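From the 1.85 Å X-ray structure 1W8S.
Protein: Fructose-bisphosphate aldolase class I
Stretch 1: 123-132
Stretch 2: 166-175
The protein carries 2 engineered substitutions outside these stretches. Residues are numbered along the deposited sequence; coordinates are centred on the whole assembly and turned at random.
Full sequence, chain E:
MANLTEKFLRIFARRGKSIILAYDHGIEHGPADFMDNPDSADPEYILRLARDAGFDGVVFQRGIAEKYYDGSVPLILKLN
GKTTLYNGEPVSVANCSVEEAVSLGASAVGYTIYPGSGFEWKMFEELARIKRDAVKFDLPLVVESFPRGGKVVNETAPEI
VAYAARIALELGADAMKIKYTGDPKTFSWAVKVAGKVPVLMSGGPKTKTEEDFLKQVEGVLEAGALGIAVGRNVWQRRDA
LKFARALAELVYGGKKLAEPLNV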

ATOM      1  N   MET E 123      -0.509   1.235 -12.028  1.00 12.57           N
ATOM      2  CA  MET E 123       0.334   1.795 -13.049  1.00 13.10           C
ATOM      3  C   MET E 123       0.024   3.269 -13.311  1.00 12.62           C
ATOM      4  O   MET E 123       0.941   4.035 -13.437  1.00 13.08           O
ATOM      5  CB  MET E 123       0.305   0.956 -14.329  1.00 12.88           C
ATOM      6  CG  MET E 123       0.956  -0.414 -14.123  1.00 13.25           C
ATOM      7  SD  MET E 123       0.501  -1.592 -15.416  1.00 18.99           S
ATOM      8  CE  MET E 123      -1.168  -2.004 -14.966  1.00 13.54           C
ATOM      9  N   PHE E 124      -1.250   3.680 -13.304  1.00 12.76           N
ATOM     10  CA  PHE E 124      -1.576   5.100 -13.458  1.00 11.95           C
ATOM     11  C   PHE E 124      -1.000   5.910 -12.278  1.00 12.23           C
ATOM     12  O   PHE E 124      -0.423   6.981 -12.466  1.00 12.32           O
ATOM     13  CB  PHE E 124      -3.087   5.312 -13.543  1.00 12.84           C
ATOM     14  CG  PHE E 124      -3.734   4.782 -14.819  1.00 13.58           C
ATOM     15  CD1 PHE E 124      -3.003   4.175 -15.840  1.00 15.34           C
ATOM     16  CD2 PHE E 124      -5.096   4.929 -14.993  1.00 15.96           C
ATOM     17  CE1 PHE E 124      -3.641   3.699 -16.989  1.00 15.37           C
ATOM     18  CE2 PHE E 124      -5.721   4.487 -16.141  1.00 17.54           C
ATOM     19  CZ  PHE E 124      -4.991   3.859 -17.135  1.00 16.68           C
ATOM     20  N   GLU E 125      -1.114   5.392 -11.062  1.00 12.57           N
ATOM     21  CA  GLU E 125      -0.526   6.045  -9.900  1.00 14.27           C
ATOM     22  C   GLU E 125       1.005   6.265 -10.008  1.00 14.01           C
ATOM     23  O   GLU E 125       1.536   7.374  -9.756  1.00 12.39           O
ATOM     24  CB  GLU E 125      -0.895   5.247  -8.646  1.00 16.01           C
ATOM     25  CG  GLU E 125      -0.242   5.721  -7.379  1.00 20.58           C
ATOM     26  CD  GLU E 125      -0.717   4.967  -6.138  1.00 29.07           C
ATOM     27  OE1 GLU E 125      -1.700   4.170  -6.211  1.00 30.23           O
ATOM     28  OE2 GLU E 125      -0.079   5.210  -5.081  1.00 34.99           O
ATOM     29  N   GLU E 126       1.723   5.213 -10.379  1.00 13.59           N
ATOM     30  CA  GLU E 126       3.161   5.299 -10.556  1.00 14.31           C
ATOM     31  C   GLU E 126       3.553   6.175 -11.733  1.00 13.86           C
ATOM     32  O   GLU E 126       4.470   7.030 -11.638  1.00 12.85           O
ATOM     33  CB  GLU E 126       3.748   3.916 -10.713  1.00 14.53           C
ATOM     34  CG  GLU E 126       5.255   3.918 -10.737  1.00 17.60           C
ATOM     35  CD  GLU E 126       5.774   2.528 -10.460  1.00 19.84           C
ATOM     36  OE1 GLU E 126       5.559   1.666 -11.343  1.00 14.91           O
ATOM     37  OE2 GLU E 126       6.348   2.294  -9.368  1.00 24.01           O
ATOM     38  N   LEU E 127       2.847   6.025 -12.845  1.00 14.43           N
ATOM     39  CA  LEU E 127       3.105   6.854 -13.994  1.00 14.48           C
ATOM     40  C   LEU E 127       3.014   8.335 -13.649  1.00 14.65           C
ATOM     41  O   LEU E 127       3.765   9.145 -14.175  1.00 16.52           O
ATOM     42  CB  LEU E 127       2.143   6.504 -15.119  1.00 15.25           C
ATOM     43  CG  LEU E 127       2.354   7.216 -16.444  1.00 16.69           C
ATOM     44  CD1 LEU E 127       3.799   7.047 -16.895  1.00 20.60           C
ATOM     45  CD2 LEU E 127       1.402   6.691 -17.482  1.00 19.88           C
ATOM     46  N   ALA E 128       2.113   8.700 -12.760  1.00 14.09           N
ATOM     47  CA  ALA E 128       1.978  10.093 -12.355  1.00 14.95           C
ATOM     48  C   ALA E 128       3.272  10.616 -11.767  1.00 14.16           C
ATOM     49  O   ALA E 128       3.651  11.748 -12.030  1.00 12.55           O
ATOM     50  CB  ALA E 128       0.892  10.264 -11.342  1.00 14.45           C
ATOM     51  N   ARG E 129       3.933   9.782 -10.986  1.00 14.48           N
ATOM     52  CA  ARG E 129       5.192  10.184 -10.379  1.00 15.20           C
ATOM     53  C   ARG E 129       6.313  10.217 -11.415  1.00 13.53           C
ATOM     54  O   ARG E 129       7.195  11.102 -11.383  1.00 12.67           O
ATOM     55  CB  ARG E 129       5.554   9.245  -9.215  1.00 16.08           C
ATOM     56  CG  ARG E 129       4.532   9.293  -8.045  1.00 22.63           C
ATOM     57  CD  ARG E 129       5.027   8.584  -6.765  1.00 27.49           C
ATOM     58  NE  ARG E 129       4.933   7.129  -6.894  1.00 33.73           N
ATOM     59  CZ  ARG E 129       3.871   6.380  -6.570  1.00 38.43           C
ATOM     60  NH1 ARG E 129       2.767   6.934  -6.074  1.00 41.07           N
ATOM     61  NH2 ARG E 129       3.912   5.049  -6.752  1.00 39.04           N
ATOM     62  N   ILE E 130       6.295   9.261 -12.328  1.00 12.79           N
ATOM     63  CA  ILE E 130       7.299   9.178 -13.362  1.00 12.78           C
ATOM     64  C   ILE E 130       7.162  10.369 -14.349  1.00 12.77           C
ATOM     65  O   ILE E 130       8.153  11.017 -14.699  1.00 12.86           O
ATOM     66  CB  ILE E 130       7.198   7.847 -14.052  1.00 13.17           C
ATOM     67  CG1 ILE E 130       7.771   6.737 -13.139  1.00 14.43           C
ATOM     68  CG2 ILE E 130       7.862   7.898 -15.407  1.00 13.34           C
ATOM     69  CD1 ILE E 130       7.296   5.466 -13.554  1.00 20.79           C
ATOM     70  N   LYS E 131       5.937  10.688 -14.739  1.00 11.85           N
ATOM     71  CA  LYS E 131       5.649  11.870 -15.559  1.00 12.01           C
ATOM     72  C   LYS E 131       6.161  13.186 -14.917  1.00 11.68           C
ATOM     73  O   LYS E 131       6.869  13.966 -15.556  1.00 12.00           O
ATOM     74  CB  LYS E 131       4.143  11.956 -15.832  1.00 12.15           C
ATOM     75  CG  LYS E 131       3.656  13.233 -16.548  1.00 13.09           C
ATOM     76  CD  LYS E 131       4.331  13.501 -17.866  1.00 12.73           C
ATOM     77  CE  LYS E 131       3.733  14.776 -18.537  1.00 14.58           C
ATOM     78  NZ  LYS E 131       4.322  15.106 -19.900  1.00 15.39           N
ATOM     79  N   ARG E 132       5.881  13.389 -13.642  1.00 11.56           N
ATOM     80  CA  ARG E 132       6.359  14.584 -12.929  1.00 12.49           C
ATOM     81  C   ARG E 132       7.913  14.634 -12.937  1.00 12.05           C
ATOM     82  O   ARG E 132       8.503  15.694 -13.111  1.00 11.30           O
ATOM     83  CB  ARG E 132       5.847  14.554 -11.495  1.00 12.21           C
ATOM     84  CG  ARG E 132       6.204  15.743 -10.628  1.00 15.26           C
ATOM     85  CD  ARG E 132       5.516  15.646  -9.271  1.00 18.04           C
ATOM     86  NE  ARG E 132       5.258  16.964  -8.703  1.00 20.84           N
ATOM     87  CZ  ARG E 132       4.465  17.186  -7.640  1.00 21.89           C
ATOM     88  NH1 ARG E 132       3.884  16.178  -6.997  1.00 23.38           N
ATOM     89  NH2 ARG E 132       4.305  18.409  -7.196  1.00 23.55           N
TER
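Stretch 2 (166-175) RIALELGADA

Stretch 2 enters as the last turns of a helix and leaves it at Gly172, running on as loop through Asp174; stretch 1 is helical throughout. The N-to-C directions of the two helices diverge by 50° (signed crossing angle -50°), and their axes come no closer than 12.2 Å, so side chains rather than backbones fill the gap, and the two stretches together bury 290 Å². Leu171, pointing toward stretch 1, supplies the centre of the apolar part: its CD1 lies over one face of the Phe124 ring, 4.0 Å from the centroid and 3.8 Å from Phe124 CE1, a CH-pi contact, and the same CD1 is 4.2 Å from Leu127 CD2. One turn earlier, Ile167 CG2 approaches Phe124 CZ at 4.3 Å.

The polar part gathers on Lys131, whose extended end runs alongside Gly172. Its NZ donates to Gly172 O at 2.8 Å, giving this carbonyl of the chain reversal a charged donor. The same NZ forms a salt bridge with Asp174 OD1 at 3.5 Å, and a water accepts from Lys131 NZ (2.8 Å to the water O) while donating to Asp174 OD2 (2.5 Å from the water O), so both carboxylate oxygens are tied to the ammonium, one directly and one through water. Gly172 closes the helix in a Schellman motif: Ala173 N bonds to Ala168 O at 3.0 Å and Gly172 N to Leu169 O at 3.3 Å, so the amides of Gly172 and Ala173 satisfy the carbonyls of Leu169 and Ala168. Its positive phi (110°) would jam a CB against the preceding carbonyl, and an ideal CB would also lie 2.8 Å from Lys131 CE; here the CA atoms of Lys131 and Gly172 are 7.0 Å apart. Away from the contact, Arg166 NE bonds Glu170 OE2 at 2.7 Å in a salt bridge along the helix.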

ATOM      1  N   ARG E 166      -5.253   6.953 -27.205  1.00 11.87           N
ATOM      2  CA  ARG E 166      -5.861   8.142 -26.615  1.00 11.98           C
ATOM      3  C   ARG E 166      -5.426   8.200 -25.134  1.00 12.37           C
ATOM      4  O   ARG E 166      -5.122   9.280 -24.629  1.00 11.91           O
ATOM      5  CB  ARG E 166      -7.384   8.155 -26.716  1.00 12.12           C
ATOM      6  CG  ARG E 166      -8.009   9.461 -26.197  1.00 11.50           C
ATOM      7  CD  ARG E 166      -7.371  10.724 -26.754  1.00 13.55           C
ATOM      8  NE  ARG E 166      -8.161  11.910 -26.455  1.00 13.99           N
ATOM      9  CZ  ARG E 166      -8.521  12.837 -27.342  1.00 13.91           C
ATOM     10  NH1 ARG E 166      -8.154  12.774 -28.626  1.00 14.97           N
ATOM     11  NH2 ARG E 166      -9.261  13.841 -26.948  1.00 13.27           N
ATOM     12  N   ILE E 167      -5.413   7.058 -24.452  1.00 11.80           N
ATOM     13  CA  ILE E 167      -5.023   7.030 -23.020  1.00 13.36           C
ATOM     14  C   ILE E 167      -3.607   7.585 -22.833  1.00 13.31           C
ATOM     15  O   ILE E 167      -3.336   8.343 -21.910  1.00 14.56           O
ATOM     16  CB  ILE E 167      -5.105   5.621 -22.449  1.00 13.07           C
ATOM     17  CG1 ILE E 167      -6.541   5.148 -22.346  1.00 14.09           C
ATOM     18  CG2 ILE E 167      -4.499   5.583 -21.035  1.00 14.18           C
ATOM     19  CD1 ILE E 167      -6.680   3.631 -22.265  1.00 14.62           C
ATOM     20  N   ALA E 168      -2.702   7.237 -23.740  1.00 14.42           N
ATOM     21  CA  ALA E 168      -1.329   7.693 -23.639  1.00 13.90           C
ATOM     22  C   ALA E 168      -1.246   9.212 -23.762  1.00 14.86           C
ATOM     23  O   ALA E 168      -0.556   9.865 -22.998  1.00 14.36           O
ATOM     24  CB  ALA E 168      -0.479   7.008 -24.657  1.00 13.70           C
ATOM     25  N   LEU E 169      -2.002   9.779 -24.704  1.00 14.10           N
ATOM     26  CA  LEU E 169      -2.083  11.214 -24.809  1.00 13.70           C
ATOM     27  C   LEU E 169      -2.635  11.850 -23.548  1.00 12.91           C
ATOM     28  O   LEU E 169      -2.078  12.792 -23.053  1.00 13.32           O
ATOM     29  CB  LEU E 169      -2.945  11.612 -26.012  1.00 13.66           C
ATOM     30  CG  LEU E 169      -3.381  13.083 -26.102  1.00 13.65           C
ATOM     31  CD1 LEU E 169      -2.213  13.994 -26.350  1.00 13.93           C
ATOM     32  CD2 LEU E 169      -4.444  13.227 -27.207  1.00 12.67           C
ATOM     33  N   GLU E 170      -3.733  11.315 -23.049  1.00 13.65           N
ATOM     34  CA  GLU E 170      -4.431  11.867 -21.894  1.00 14.17           C
ATOM     35  C   GLU E 170      -3.564  11.884 -20.617  1.00 14.38           C
ATOM     36  O   GLU E 170      -3.665  12.804 -19.795  1.00 13.37           O
ATOM     37  CB  GLU E 170      -5.719  11.079 -21.649  1.00 13.01           C
ATOM     38  CG  GLU E 170      -6.696  11.126 -22.821  1.00 16.04           C
ATOM     39  CD  GLU E 170      -7.678  12.269 -22.801  1.00 16.14           C
ATOM     40  OE1 GLU E 170      -7.730  13.002 -21.803  1.00 17.93           O
ATOM     41  OE2 GLU E 170      -8.438  12.405 -23.803  1.00 14.16           O
ATOM     42  N   LEU E 171      -2.737  10.864 -20.453  1.00 14.27           N
ATOM     43  CA  LEU E 171      -1.907  10.714 -19.242  1.00 14.20           C
ATOM     44  C   LEU E 171      -0.558  11.484 -19.280  1.00 14.46           C
ATOM     45  O   LEU E 171       0.154  11.545 -18.267  1.00 15.88           O
ATOM     46  CB  LEU E 171      -1.685   9.234 -18.939  1.00 14.05           C
ATOM     47  CG  LEU E 171      -2.953   8.471 -18.511  1.00 14.30           C
ATOM     48  CD1 LEU E 171      -2.642   7.061 -18.365  1.00 17.17           C
ATOM     49  CD2 LEU E 171      -3.610   8.987 -17.239  1.00 16.49           C
ATOM     50  N   GLY E 172      -0.219  12.050 -20.432  1.00 13.20           N
ATOM     51  CA  GLY E 172       0.897  12.974 -20.569  1.00 14.06           C
ATOM     52  C   GLY E 172       2.092  12.428 -21.352  1.00 13.50           C
ATOM     53  O   GLY E 172       3.184  12.965 -21.246  1.00 14.59           O
ATOM     54  N   ALA E 173       1.904  11.373 -22.120  1.00 14.40           N
ATOM     55  CA  ALA E 173       2.974  10.838 -22.984  1.00 13.70           C
ATOM     56  C   ALA E 173       3.477  11.930 -23.890  1.00 14.16           C
ATOM     57  O   ALA E 173       2.685  12.732 -24.436  1.00 13.05           O
ATOM     58  CB  ALA E 173       2.482   9.697 -23.819  1.00 14.73           C
ATOM     59  N   ASP E 174       4.786  11.931 -24.089  1.00 13.00           N
ATOM     60  CA  ASP E 174       5.432  12.808 -25.055  1.00 13.42           C
ATOM     61  C   ASP E 174       5.598  12.082 -26.407  1.00 12.87           C
ATOM     62  O   ASP E 174       5.696  12.716 -27.425  1.00 14.36           O
ATOM     63  CB  ASP E 174       6.787  13.276 -24.530  1.00 13.81           C
ATOM     64  CG  ASP E 174       6.673  13.994 -23.207  1.00 16.34           C
ATOM     65  OD1 ASP E 174       5.746  14.850 -23.079  1.00 13.41           O
ATOM     66  OD2 ASP E 174       7.430  13.739 -22.227  1.00 16.16           O
ATOM     67  N   ALA E 175       5.692  10.759 -26.357  1.00 13.65           N
ATOM     68  CA  ALA E 175       5.580   9.867 -27.506  1.00 12.91           C
ATOM     69  C   ALA E 175       4.929   8.596 -26.996  1.00 12.50           C
ATOM     70  O   ALA E 175       4.894   8.339 -25.770  1.00 12.00           O
ATOM     71  CB  ALA E 175       6.972   9.554 -28.071  1.00 12.66           C
TER
HETATM   72  O   HOH W   1       7.074  14.445 -19.860  1.00 24.66           O